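Local coordinates for protein dihydropteroate synthase 2 (Mycobacterium tuberculosis, PDB 2VP8) that shares the dihydropteroate synthase fold and can probably bind dapsone, yet seems to lack synthase activity and probably plays no part in folate metabolism, at residues B[30-35]-B[213-218]; B[42-47]-B[296-301]; B[69-74]-B[108-113]; B[102-107]-B[127-132]; B[139-144]-B[154-159]. All blocks are in the same frame, centred on the assembly; numbering follows the deposited sequence.

Contact 1: residues B[30-35]-B[213-218]; sequences STLCGR and KVLIDP
Two side-chain pairs join residues 30-35 to 213-218, C33 with K213 and L32 with L215. The first sets a thiol along a lysine chain: C33 SG lies 3.8 Å from K213 CB and 4.0 Å from K213 CG. K213 CG is anti to the carbonyl carbon (chi1 -55°), and the extended chain beyond it runs past the sulfur, with K213 CD 4.1 Å from C33 CA. The charged end goes elsewhere, K213 NZ hydrogen-bonding G160 O. The second pair is purely apolar: L32 and L215 reach toward each other and meet tip to tip, CD1 to CD1 at 4.2 Å.

The backbone places C33 in a tight turn. L32 to R35 form a type I' turn, closed by L32 N to R35 O at 3.0 Å and R35 N to L32 O at 2.8 Å, so C33 and G34 are the two-residue loop of a beta hairpin.

L32 also packs on L119 and R284, and R35 makes a salt bridge with D139. Strands 30-32 and 35-37 thus lie across the N-terminal ends of the barrel strands, while strand 214-217 runs on beside 162-166, with helix 186-207 packed against V214 and I216.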
# COMPACT_ATOMS: atom_id res chain seq x y z
N SER B 30 8.04 -14.84 16.44
CA SER B 30 8.30 -16.06 15.67
C SER B 30 9.80 -16.39 15.60
O SER B 30 10.65 -15.61 16.03
CB SER B 30 7.73 -15.92 14.25
OG SER B 30 6.39 -16.37 14.16
N THR B 31 10.11 -17.57 15.06
CA THR B 31 11.48 -17.95 14.74
C THR B 31 11.59 -18.31 13.26
O THR B 31 10.77 -19.07 12.74
CB THR B 31 11.96 -19.15 15.58
OG1 THR B 31 11.05 -20.24 15.43
CG2 THR B 31 12.08 -18.79 17.06
N LEU B 32 12.58 -17.75 12.59
CA LEU B 32 12.97 -18.21 11.26
C LEU B 32 14.41 -18.69 11.37
O LEU B 32 15.24 -18.03 11.99
CB LEU B 32 12.89 -17.08 10.24
CG LEU B 32 12.35 -17.35 8.83
CD1 LEU B 32 13.04 -16.40 7.86
CD2 LEU B 32 12.50 -18.80 8.36
N CYS B 33 14.68 -19.85 10.77
CA CYS B 33 16.00 -20.50 10.86
C CYS B 33 16.57 -20.47 12.28
O CYS B 33 17.75 -20.18 12.47
CB CYS B 33 17.01 -19.87 9.88
SG CYS B 33 16.49 -19.88 8.15
N GLY B 34 15.74 -20.76 13.26
CA GLY B 34 16.17 -20.83 14.66
C GLY B 34 16.50 -19.49 15.30
O GLY B 34 17.01 -19.45 16.42
N ARG B 35 16.22 -18.39 14.61
CA ARG B 35 16.50 -17.05 15.13
C ARG B 35 15.24 -16.26 15.44
O ARG B 35 14.26 -16.33 14.69
CB ARG B 35 17.35 -16.25 14.13
CG ARG B 35 18.66 -16.91 13.73
CD ARG B 35 19.63 -16.94 14.88
NE ARG B 35 20.88 -17.56 14.49
CZ ARG B 35 21.80 -17.98 15.34
NH1 ARG B 35 21.60 -17.86 16.64
NH2 ARG B 35 22.91 -18.53 14.88
N LYS B 213 13.08 -23.79 6.52
CA LYS B 213 14.12 -22.79 6.28
C LYS B 213 14.18 -22.36 4.81
O LYS B 213 15.03 -21.55 4.43
CB LYS B 213 15.49 -23.30 6.75
CG LYS B 213 15.54 -23.77 8.20
CD LYS B 213 16.98 -23.82 8.71
CE LYS B 213 17.07 -24.50 10.07
NZ LYS B 213 18.30 -24.11 10.81
N VAL B 214 13.28 -22.90 3.99
CA VAL B 214 13.23 -22.53 2.58
C VAL B 214 12.23 -21.40 2.35
O VAL B 214 11.07 -21.50 2.75
CB VAL B 214 12.84 -23.72 1.67
CG1 VAL B 214 12.80 -23.27 0.21
CG2 VAL B 214 13.79 -24.89 1.85
N LEU B 215 12.69 -20.33 1.71
CA LEU B 215 11.84 -19.22 1.30
C LEU B 215 11.82 -19.15 -0.23
O LEU B 215 12.78 -19.56 -0.89
CB LEU B 215 12.36 -17.90 1.88
CG LEU B 215 12.27 -17.66 3.40
CD1 LEU B 215 13.36 -18.40 4.19
CD2 LEU B 215 12.33 -16.18 3.70
N ILE B 216 10.72 -18.66 -0.80
CA ILE B 216 10.65 -18.50 -2.25
C ILE B 216 10.58 -17.04 -2.66
O ILE B 216 9.87 -16.24 -2.06
CB ILE B 216 9.50 -19.31 -2.91
CG1 ILE B 216 8.12 -18.85 -2.43
CG2 ILE B 216 9.71 -20.82 -2.70
CD1 ILE B 216 6.97 -19.28 -3.33
N ASP B 217 11.35 -16.70 -3.69
CA ASP B 217 11.45 -15.34 -4.18
C ASP B 217 11.07 -15.30 -5.67
O ASP B 217 11.95 -15.31 -6.53
CB ASP B 217 12.85 -14.79 -3.93
CG ASP B 217 13.05 -13.41 -4.50
OD1 ASP B 217 12.06 -12.74 -4.86
OD2 ASP B 217 14.22 -12.99 -4.59
N PRO B 218 9.76 -15.26 -5.96
CA PRO B 218 9.22 -15.42 -7.30
C PRO B 218 9.44 -14.23 -8.23
O PRO B 218 9.42 -14.42 -9.45
CB PRO B 218 7.72 -15.60 -7.04
CG PRO B 218 7.58 -15.82 -5.57
CD PRO B 218 8.69 -15.04 -4.98

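Contact 2: residues B[42-47]-B[296-301]; sequences ALIMAI and RVLEMV
I44, which packs against L298, donates its backbone N-H to D80 OD2, a hydrogen bond to the loop just ahead of strand 81-85. Across the contact itself everything gathers on one methyl, L298 CD1. It lies 3.4 Å from A42 O and 4.0 Å from A42 CB, and reaches I44 CG1 at 3.9 Å; the carbonyl oxygen of L43 is a little farther off. L298 gets there with CG beside its backbone N (chi1 -55°) and the chain then extended (chi2 -176°), so that CD1 ends between the residue leading into the strand and the third residue of the segment. I44 offers the flank of its CG1 branch, and the two side chains cross obliquely.

Here the last helix of the barrel, 291-306, rests on its first strand, 43-49. L298 also touches T275 and A279 of helix 267-280, and V291 and R295 cover more of I44. On another side of the same helix R296 NE makes a salt bridge with E269 of the second subunit.

With one methyl against A42 O and two aliphatic groups, the contact itself is apolar packing that rests on dispersion and burial; the nearby polar bonds, such as I44 N to D80 OD2, lie outside it.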
# COMPACT_ATOMS: atom_id res chain seq x y z
N ALA B 42 4.96 -8.96 8.91
CA ALA B 42 5.87 -9.50 7.92
C ALA B 42 7.30 -9.06 8.24
O ALA B 42 7.53 -8.03 8.89
CB ALA B 42 5.46 -9.04 6.54
N LEU B 43 8.27 -9.84 7.78
CA LEU B 43 9.66 -9.63 8.16
C LEU B 43 10.40 -8.79 7.17
O LEU B 43 10.02 -8.70 6.00
CB LEU B 43 10.38 -10.96 8.31
CG LEU B 43 9.65 -12.04 9.10
CD1 LEU B 43 10.45 -13.34 9.03
CD2 LEU B 43 9.41 -11.57 10.53
N ILE B 44 11.49 -8.18 7.65
CA ILE B 44 12.34 -7.30 6.85
C ILE B 44 13.75 -7.88 6.73
O ILE B 44 14.41 -8.17 7.73
CB ILE B 44 12.46 -5.92 7.50
CG1 ILE B 44 11.07 -5.30 7.73
CG2 ILE B 44 13.36 -5.00 6.64
CD1 ILE B 44 11.07 -4.15 8.73
N MET B 45 14.20 -8.04 5.48
CA MET B 45 15.58 -8.39 5.17
C MET B 45 16.32 -7.12 4.74
O MET B 45 15.98 -6.50 3.74
CB MET B 45 15.62 -9.45 4.08
CG MET B 45 16.99 -9.82 3.59
SD MET B 45 16.96 -10.90 2.14
CE MET B 45 17.05 -12.50 2.93
N ALA B 46 17.32 -6.73 5.53
CA ALA B 46 18.06 -5.50 5.29
C ALA B 46 19.31 -5.78 4.47
O ALA B 46 20.16 -6.57 4.87
CB ALA B 46 18.43 -4.88 6.61
N ILE B 47 19.41 -5.13 3.31
CA ILE B 47 20.58 -5.27 2.44
C ILE B 47 21.76 -4.47 2.99
O ILE B 47 21.69 -3.25 3.12
CB ILE B 47 20.26 -4.79 1.00
CG1 ILE B 47 19.12 -5.59 0.39
CG2 ILE B 47 21.51 -4.85 0.12
CD1 ILE B 47 18.59 -5.04 -0.91
N ARG B 296 7.32 0.53 8.99
CA ARG B 296 6.11 1.30 9.27
C ARG B 296 4.92 0.90 8.38
O ARG B 296 3.78 0.95 8.82
CB ARG B 296 6.40 2.79 9.22
CG ARG B 296 7.21 3.25 10.42
CD ARG B 296 7.28 4.75 10.55
NE ARG B 296 8.09 5.33 9.49
CZ ARG B 296 9.36 5.69 9.61
NH1 ARG B 296 10.00 5.58 10.77
NH2 ARG B 296 9.99 6.20 8.55
N VAL B 297 5.20 0.51 7.14
CA VAL B 297 4.16 0.04 6.24
C VAL B 297 3.61 -1.30 6.73
O VAL B 297 2.40 -1.45 6.91
CB VAL B 297 4.68 -0.08 4.79
CG1 VAL B 297 3.75 -0.94 3.95
CG2 VAL B 297 4.85 1.30 4.17
N LEU B 298 4.50 -2.26 6.97
CA LEU B 298 4.15 -3.58 7.48
C LEU B 298 3.42 -3.54 8.82
O LEU B 298 2.59 -4.39 9.10
CB LEU B 298 5.40 -4.44 7.63
CG LEU B 298 6.22 -4.55 6.35
CD1 LEU B 298 7.39 -5.49 6.58
CD2 LEU B 298 5.36 -5.04 5.19
N GLU B 299 3.75 -2.56 9.66
CA GLU B 299 3.04 -2.36 10.91
C GLU B 299 1.59 -1.92 10.65
O GLU B 299 0.67 -2.37 11.33
CB GLU B 299 3.78 -1.34 11.79
CG GLU B 299 5.02 -1.91 12.44
CD GLU B 299 5.86 -0.89 13.21
OE1 GLU B 299 5.52 0.32 13.22
OE2 GLU B 299 6.87 -1.30 13.80
N MET B 300 1.40 -1.07 9.65
CA MET B 300 0.09 -0.55 9.35
C MET B 300 -0.80 -1.65 8.76
O MET B 300 -1.96 -1.79 9.14
CB MET B 300 0.21 0.66 8.42
CG MET B 300 -1.10 1.29 8.00
SD MET B 300 -2.22 1.76 9.32
CE MET B 300 -1.43 3.20 10.03
N VAL B 301 -0.22 -2.42 7.84
CA VAL B 301 -0.89 -3.58 7.25
C VAL B 301 -1.30 -4.54 8.36
O VAL B 301 -2.46 -4.97 8.43
CB VAL B 301 0.01 -4.30 6.23
CG1 VAL B 301 -0.66 -5.56 5.70
CG2 VAL B 301 0.36 -3.37 5.07

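Contact 3: residues B[69-74]-B[108-113]; sequences DAVHRA and IEWLRG
W110 and L111 of helix 98-114 take hold of V71 and H72 on helix 65-76. W110 comes first along the segment. Its CG, anti to the backbone N (chi1 171°), swings the indole toward the other helix, benzo ring leading. H72 NE2 sits at the edge of that ring and near its plane, 3.4 Å from W110 CZ2, with W110 CH2 equally close. The H72 ring and the six-membered ring of W110 are inclined at 70° with their centroids 5.2 Å apart, an oblique meeting of aromatics. Another edge atom, W110 CZ3, lies 4.1 Å from V71 CB, the valine and the indole lying alongside and pointing contrary ways.

L111 follows, deeper in. Its two methyls meet the two of V71 in matching pairs: L111 CD1 is 3.7 Å from V71 CG1, and L111 CD2 is 4.0 Å from V71 CG2. R112, next in sequence, makes a salt bridge with D139.

The helix segments approach to 11.5 Å between axes and run in roughly the same direction, 36° apart, as neighbouring outer helices of an alpha/beta barrel do. Beneath them V71 and L111 both rest on I82 of strand 81-85; V71 also touches V48 of strand 43-49, and L111 touches I120 of strand 119-123.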
# COMPACT_ATOMS: atom_id res chain seq x y z
N ASP B 69 27.87 0.37 10.74
CA ASP B 69 26.79 1.28 11.05
C ASP B 69 25.51 0.87 10.34
O ASP B 69 24.44 0.90 10.94
CB ASP B 69 27.17 2.71 10.67
CG ASP B 69 28.19 3.32 11.61
OD1 ASP B 69 28.45 2.74 12.70
OD2 ASP B 69 28.74 4.39 11.27
N ALA B 70 25.64 0.49 9.07
CA ALA B 70 24.50 0.01 8.27
C ALA B 70 23.78 -1.11 8.99
O ALA B 70 22.55 -1.11 9.08
CB ALA B 70 24.96 -0.46 6.90
N VAL B 71 24.55 -2.06 9.53
CA VAL B 71 23.99 -3.15 10.31
C VAL B 71 23.32 -2.60 11.57
O VAL B 71 22.15 -2.88 11.81
CB VAL B 71 25.04 -4.23 10.67
CG1 VAL B 71 24.46 -5.26 11.64
CG2 VAL B 71 25.53 -4.90 9.41
N HIS B 72 24.05 -1.79 12.33
CA HIS B 72 23.51 -1.27 13.58
C HIS B 72 22.18 -0.57 13.37
O HIS B 72 21.28 -0.70 14.19
CB HIS B 72 24.49 -0.30 14.25
CG HIS B 72 25.74 -0.94 14.75
ND1 HIS B 72 26.97 -0.33 14.67
CD2 HIS B 72 25.96 -2.14 15.34
CE1 HIS B 72 27.89 -1.12 15.18
NE2 HIS B 72 27.30 -2.23 15.60
N ARG B 73 22.07 0.16 12.26
CA ARG B 73 20.86 0.92 11.95
C ARG B 73 19.71 -0.03 11.61
O ARG B 73 18.60 0.11 12.12
CB ARG B 73 21.13 1.89 10.80
CG ARG B 73 20.51 3.27 11.00
CD ARG B 73 20.65 4.17 9.75
NE ARG B 73 22.04 4.39 9.34
CZ ARG B 73 22.61 3.86 8.25
NH1 ARG B 73 21.90 3.06 7.44
NH2 ARG B 73 23.88 4.12 7.96
N ALA B 74 19.98 -1.01 10.75
CA ALA B 74 18.96 -1.98 10.34
C ALA B 74 18.40 -2.76 11.53
O ALA B 74 17.17 -2.95 11.64
CB ALA B 74 19.51 -2.93 9.29
N ILE B 108 30.72 -11.19 8.39
CA ILE B 108 29.76 -12.11 9.01
C ILE B 108 30.23 -12.48 10.42
O ILE B 108 29.44 -12.45 11.36
CB ILE B 108 29.54 -13.38 8.17
CG1 ILE B 108 28.76 -13.05 6.89
CG2 ILE B 108 28.79 -14.44 8.97
CD1 ILE B 108 29.10 -13.93 5.70
N GLU B 109 31.52 -12.79 10.55
CA GLU B 109 32.13 -13.07 11.85
C GLU B 109 31.86 -11.95 12.84
O GLU B 109 31.44 -12.22 13.96
CB GLU B 109 33.63 -13.31 11.73
CG GLU B 109 34.00 -14.74 11.35
CD GLU B 109 35.50 -14.99 11.38
OE1 GLU B 109 36.29 -14.03 11.58
OE2 GLU B 109 35.89 -16.16 11.20
N TRP B 110 32.09 -10.71 12.41
CA TRP B 110 31.83 -9.54 13.25
C TRP B 110 30.35 -9.42 13.57
O TRP B 110 29.99 -9.14 14.72
CB TRP B 110 32.32 -8.24 12.60
CG TRP B 110 31.85 -7.05 13.38
CD1 TRP B 110 32.43 -6.52 14.50
CD2 TRP B 110 30.66 -6.28 13.15
NE1 TRP B 110 31.70 -5.45 14.96
CE2 TRP B 110 30.60 -5.28 14.15
CE3 TRP B 110 29.64 -6.32 12.19
CZ2 TRP B 110 29.56 -4.34 14.23
CZ3 TRP B 110 28.61 -5.38 12.25
CH2 TRP B 110 28.58 -4.41 13.27
N LEU B 111 29.51 -9.62 12.56
CA LEU B 111 28.07 -9.43 12.70
C LEU B 111 27.52 -10.40 13.73
O LEU B 111 26.77 -10.01 14.62
CB LEU B 111 27.39 -9.58 11.32
CG LEU B 111 25.88 -9.54 11.00
CD1 LEU B 111 25.00 -8.89 12.05
CD2 LEU B 111 25.68 -8.86 9.67
N ARG B 112 27.93 -11.66 13.61
CA ARG B 112 27.52 -12.71 14.54
C ARG B 112 27.99 -12.38 15.96
O ARG B 112 27.29 -12.66 16.94
CB ARG B 112 28.09 -14.06 14.10
CG ARG B 112 27.68 -15.26 14.95
CD ARG B 112 26.51 -15.99 14.35
NE ARG B 112 25.28 -15.28 14.63
CZ ARG B 112 24.17 -15.35 13.91
NH1 ARG B 112 24.09 -16.11 12.82
NH2 ARG B 112 23.12 -14.63 14.29
N GLY B 113 29.18 -11.78 16.06
CA GLY B 113 29.76 -11.38 17.34
C GLY B 113 28.93 -10.32 18.02
O GLY B 113 28.66 -10.41 19.22

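Contact 4: residues B[102-107]-B[127-132]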
# COMPACT_ATOMS: atom_id res chain seq x y z
N THR B 102 37.42 -13.44 1.69
CA THR B 102 38.15 -12.57 2.62
C THR B 102 37.49 -11.20 2.76
O THR B 102 38.02 -10.32 3.45
CB THR B 102 39.65 -12.40 2.23
OG1 THR B 102 39.75 -11.80 0.93
CG2 THR B 102 40.39 -13.75 2.23
N ARG B 103 36.35 -11.01 2.11
CA ARG B 103 35.53 -9.82 2.29
C ARG B 103 34.28 -10.09 3.12
O ARG B 103 33.92 -9.28 3.97
CB ARG B 103 35.17 -9.16 0.95
CG ARG B 103 36.28 -8.27 0.38
CD ARG B 103 35.73 -7.05 -0.37
NE ARG B 103 35.63 -7.26 -1.82
CZ ARG B 103 36.61 -7.02 -2.69
NH1 ARG B 103 37.79 -6.55 -2.28
NH2 ARG B 103 36.42 -7.25 -3.99
N LEU B 104 33.63 -11.23 2.89
CA LEU B 104 32.38 -11.56 3.59
C LEU B 104 32.60 -12.17 4.97
O LEU B 104 31.85 -11.87 5.90
CB LEU B 104 31.51 -12.51 2.75
CG LEU B 104 30.82 -12.01 1.48
CD1 LEU B 104 30.10 -13.16 0.81
CD2 LEU B 104 29.85 -10.87 1.76
N VAL B 105 33.60 -13.04 5.08
CA VAL B 105 33.82 -13.82 6.30
C VAL B 105 34.06 -12.96 7.55
O VAL B 105 33.34 -13.12 8.54
CB VAL B 105 34.90 -14.94 6.10
CG1 VAL B 105 35.39 -15.51 7.43
CG2 VAL B 105 34.34 -16.06 5.24
N PRO B 106 35.05 -12.04 7.52
CA PRO B 106 35.27 -11.23 8.72
C PRO B 106 34.02 -10.42 9.08
O PRO B 106 33.74 -10.21 10.25
CB PRO B 106 36.41 -10.30 8.31
CG PRO B 106 37.09 -10.99 7.19
CD PRO B 106 36.00 -11.68 6.44
N PHE B 107 33.28 -9.99 8.06
CA PHE B 107 32.09 -9.18 8.27
C PHE B 107 30.96 -9.99 8.91
O PHE B 107 30.31 -9.51 9.85
CB PHE B 107 31.64 -8.54 6.97
CG PHE B 107 30.55 -7.53 7.15
CD1 PHE B 107 30.75 -6.40 7.93
CD2 PHE B 107 29.32 -7.71 6.54
CE1 PHE B 107 29.74 -5.47 8.11
CE2 PHE B 107 28.30 -6.78 6.71
CZ PHE B 107 28.51 -5.67 7.49
N ALA B 127 28.61 -21.40 -4.62
CA ALA B 127 28.58 -22.39 -3.54
C ALA B 127 29.79 -22.32 -2.59
O ALA B 127 29.64 -22.48 -1.38
CB ALA B 127 28.44 -23.80 -4.11
N GLN B 128 30.97 -22.09 -3.15
CA GLN B 128 32.19 -21.94 -2.37
C GLN B 128 32.06 -20.75 -1.41
O GLN B 128 32.48 -20.82 -0.25
CB GLN B 128 33.42 -21.76 -3.28
CG GLN B 128 33.74 -22.95 -4.18
CD GLN B 128 35.10 -22.84 -4.86
OE1 GLN B 128 35.81 -21.84 -4.70
NE2 GLN B 128 35.48 -23.87 -5.61
N VAL B 129 31.47 -19.66 -1.90
CA VAL B 129 31.28 -18.44 -1.12
C VAL B 129 30.26 -18.67 -0.00
O VAL B 129 30.48 -18.25 1.14
CB VAL B 129 30.85 -17.25 -2.01
CG1 VAL B 129 30.74 -15.98 -1.20
CG2 VAL B 129 31.84 -17.05 -3.14
N ALA B 130 29.17 -19.35 -0.33
CA ALA B 130 28.14 -19.68 0.65
C ALA B 130 28.66 -20.61 1.74
O ALA B 130 28.26 -20.50 2.90
CB ALA B 130 26.94 -20.31 -0.03
N LYS B 131 29.57 -21.51 1.36
CA LYS B 131 30.17 -22.47 2.28
C LYS B 131 30.84 -21.76 3.46
O LYS B 131 30.46 -21.97 4.62
CB LYS B 131 31.17 -23.36 1.55
CG LYS B 131 31.43 -24.72 2.21
CD LYS B 131 32.48 -25.53 1.46
CE LYS B 131 32.59 -26.94 2.03
NZ LYS B 131 33.83 -27.64 1.58
N ALA B 132 31.81 -20.89 3.16
CA ALA B 132 32.56 -20.18 4.19
C ALA B 132 31.68 -19.20 4.96
O ALA B 132 31.92 -18.94 6.14
CB ALA B 132 33.74 -19.46 3.58
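L104 holds CG beside its backbone N (chi1 -70°) while V129 turns CG1 to the position anti to its own (chi1 -176°), which brings L104 CD1 and V129 CG1 to 3.5 Å. The side chains meet roughly perpendicular, each touching with a single methyl. One turn further along helix 127-136, A132 takes up the second pair: A132 CB lies 3.8 Å from V105 CG2, and the same valine methyl comes to 3.9 Å from A132 O. The backbones come closer here, V105 CA and A132 CA 6.8 Å apart, than at L104 and V129.

Helices 98-114 and 127-136 are consecutive outer helices of the barrel, linked through strand 119-123, so the contact is side-by-side packing within the helical layer. Helix 98-114 is kinked in this region; P106 has no N-H to give to the preceding turn, and the N of R103 makes no such bond either.

Packing continues beyond the two segments. A132 also touches I101, and V129 reaches E100 and T124. L104, together with F107, packs down on V84 of strand 81-85. Elsewhere on helix 127-136, A127 and K131 meet V155 and F159 of the following helix.

Contact 5: residues B[139-144]-B[154-159]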
# COMPACT_ATOMS: atom_id res chain seq x y z
N ASP B 139 22.95 -17.93 8.38
CA ASP B 139 21.88 -18.87 8.67
C ASP B 139 21.09 -19.20 7.41
O ASP B 139 20.41 -20.23 7.34
CB ASP B 139 20.94 -18.28 9.72
CG ASP B 139 21.70 -17.67 10.89
OD1 ASP B 139 22.35 -18.42 11.63
OD2 ASP B 139 21.64 -16.43 11.05
N LEU B 140 21.20 -18.32 6.42
CA LEU B 140 20.35 -18.38 5.25
C LEU B 140 21.17 -18.02 4.02
O LEU B 140 21.90 -17.03 4.03
CB LEU B 140 19.18 -17.39 5.42
CG LEU B 140 18.17 -17.08 4.31
CD1 LEU B 140 17.39 -18.33 3.87
CD2 LEU B 140 17.21 -16.02 4.80
N ILE B 141 21.07 -18.83 2.98
CA ILE B 141 21.70 -18.47 1.71
C ILE B 141 20.67 -17.78 0.82
O ILE B 141 19.60 -18.33 0.54
CB ILE B 141 22.31 -19.67 0.99
CG1 ILE B 141 23.21 -20.47 1.94
CG2 ILE B 141 23.08 -19.20 -0.25
CD1 ILE B 141 23.47 -21.88 1.51
N ASN B 142 21.01 -16.57 0.41
CA ASN B 142 20.17 -15.82 -0.50
C ASN B 142 20.77 -15.85 -1.90
O ASN B 142 21.46 -14.92 -2.31
CB ASN B 142 20.00 -14.38 -0.01
CG ASN B 142 18.94 -13.63 -0.77
OD1 ASN B 142 18.18 -14.21 -1.54
ND2 ASN B 142 18.88 -12.32 -0.56
N ASP B 143 20.51 -16.96 -2.60
CA ASP B 143 20.94 -17.12 -3.98
C ASP B 143 20.18 -16.15 -4.87
O ASP B 143 19.08 -16.44 -5.34
CB ASP B 143 20.76 -18.57 -4.45
CG ASP B 143 21.36 -18.82 -5.84
OD1 ASP B 143 21.65 -17.84 -6.56
OD2 ASP B 143 21.55 -20.01 -6.20
N THR B 144 20.79 -14.99 -5.09
CA THR B 144 20.17 -13.89 -5.81
C THR B 144 20.03 -14.13 -7.33
O THR B 144 19.36 -13.36 -8.02
CB THR B 144 20.92 -12.56 -5.51
OG1 THR B 144 20.13 -11.45 -5.94
CG2 THR B 144 22.29 -12.52 -6.21
N GLU B 154 23.08 -28.42 -1.75
CA GLU B 154 23.96 -29.30 -0.98
C GLU B 154 24.62 -28.54 0.17
O GLU B 154 24.66 -29.03 1.30
CB GLU B 154 25.04 -29.94 -1.87
CG GLU B 154 25.00 -31.47 -1.96
CD GLU B 154 24.08 -32.00 -3.05
OE1 GLU B 154 22.83 -31.77 -2.95
OE2 GLU B 154 24.62 -32.68 -4.01
N VAL B 155 25.12 -27.34 -0.12
CA VAL B 155 25.80 -26.51 0.87
C VAL B 155 24.88 -26.15 2.04
O VAL B 155 25.24 -26.34 3.20
CB VAL B 155 26.38 -25.22 0.24
CG1 VAL B 155 27.11 -24.37 1.29
CG2 VAL B 155 27.31 -25.55 -0.92
N ALA B 156 23.68 -25.66 1.72
CA ALA B 156 22.68 -25.33 2.73
C ALA B 156 22.36 -26.52 3.62
O ALA B 156 22.24 -26.38 4.83
CB ALA B 156 21.41 -24.81 2.07
N ALA B 157 22.24 -27.69 2.99
CA ALA B 157 21.91 -28.93 3.68
C ALA B 157 22.96 -29.31 4.72
O ALA B 157 22.64 -29.57 5.88
CB ALA B 157 21.72 -30.05 2.67
N GLU B 158 24.23 -29.32 4.29
CA GLU B 158 25.36 -29.67 5.14
C GLU B 158 25.50 -28.76 6.37
O GLU B 158 25.74 -29.23 7.48
CB GLU B 158 26.65 -29.66 4.31
CG GLU B 158 27.96 -29.76 5.11
CD GLU B 158 29.19 -29.84 4.21
OE1 GLU B 158 29.01 -29.61 2.95
OE2 GLU B 158 30.34 -30.14 4.76
N PHE B 159 25.33 -27.46 6.16
CA PHE B 159 25.49 -26.49 7.24
C PHE B 159 24.21 -26.24 8.04
O PHE B 159 24.22 -25.51 9.02
CB PHE B 159 26.03 -25.17 6.69
CG PHE B 159 27.50 -25.20 6.42
CD1 PHE B 159 27.98 -25.53 5.15
CD2 PHE B 159 28.42 -24.92 7.43
CE1 PHE B 159 29.35 -25.56 4.90
CE2 PHE B 159 29.79 -24.94 7.19
CZ PHE B 159 30.25 -25.27 5.92
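Strand 140-142 and helix 152-159 are the first two elements of a beta-alpha-beta unit that strand 162-166 completes, and I141 is the side chain that joins them. Its terminal methyl does the touching: I141 CD1 lies 3.6 Å from A156 CB and 3.7 Å from A156 CA, so it rests against the helix backbone as much as on the alanine methyl. A lighter touch, 4.4 Å, links I141 CD1 with V155 CG1. The reach comes from the torsions. CG1 is anti to the carbonyl carbon (chi1 -50°) and the branch then runs on nearly extended (chi2 160°), carrying CD1 out from the strand to the helix. A156 presents only a methyl, and the chains pass with I141 CA and A156 CA 7.0 Å apart.

Neighbours on the strand face the other way. L140 packs on M45 and V164, on the interior side of the barrel, where N142 ND2 also hydrogen-bonds D83 OD1. At the start of the segment D139 OD2 forms a salt bridge with R112 NH1 and accepts a hydrogen bond from I120 N. Around the contact, C134 touches both I141 and F159, and L163 adds to the apolar surroundings of I141.

Strand residues that alternate in this way, L140 and N142 turned to the barrel interior and I141 to the outer layer of helices, are a feature of the TIM-barrel fold to which the pterin-binding family belongs.

Overall arrangement
All five contacts lie in or against one alpha/beta barrel. Contacts 1 and 2 span the most sequence; their segments alternate along the chain and L32 touches L43. Contacts 3, 4 and 5 lie inside the loops these two close. Contacts 3 and 4 share helix 98-114, their centres 15 Å apart, with V71 against F107; contacts 4 and 5, 12 Å apart, follow in series along the chain. Contacts 2 and 5 lie on opposite sides of the chain's centre, 23 Å apart, yet M45 meets L140 and N142 inside the barrel. D139 ties R35 and R112, linking contacts 1, 3 and 5. Hairpin, strands and outer helices are thus tied into one closed barrel.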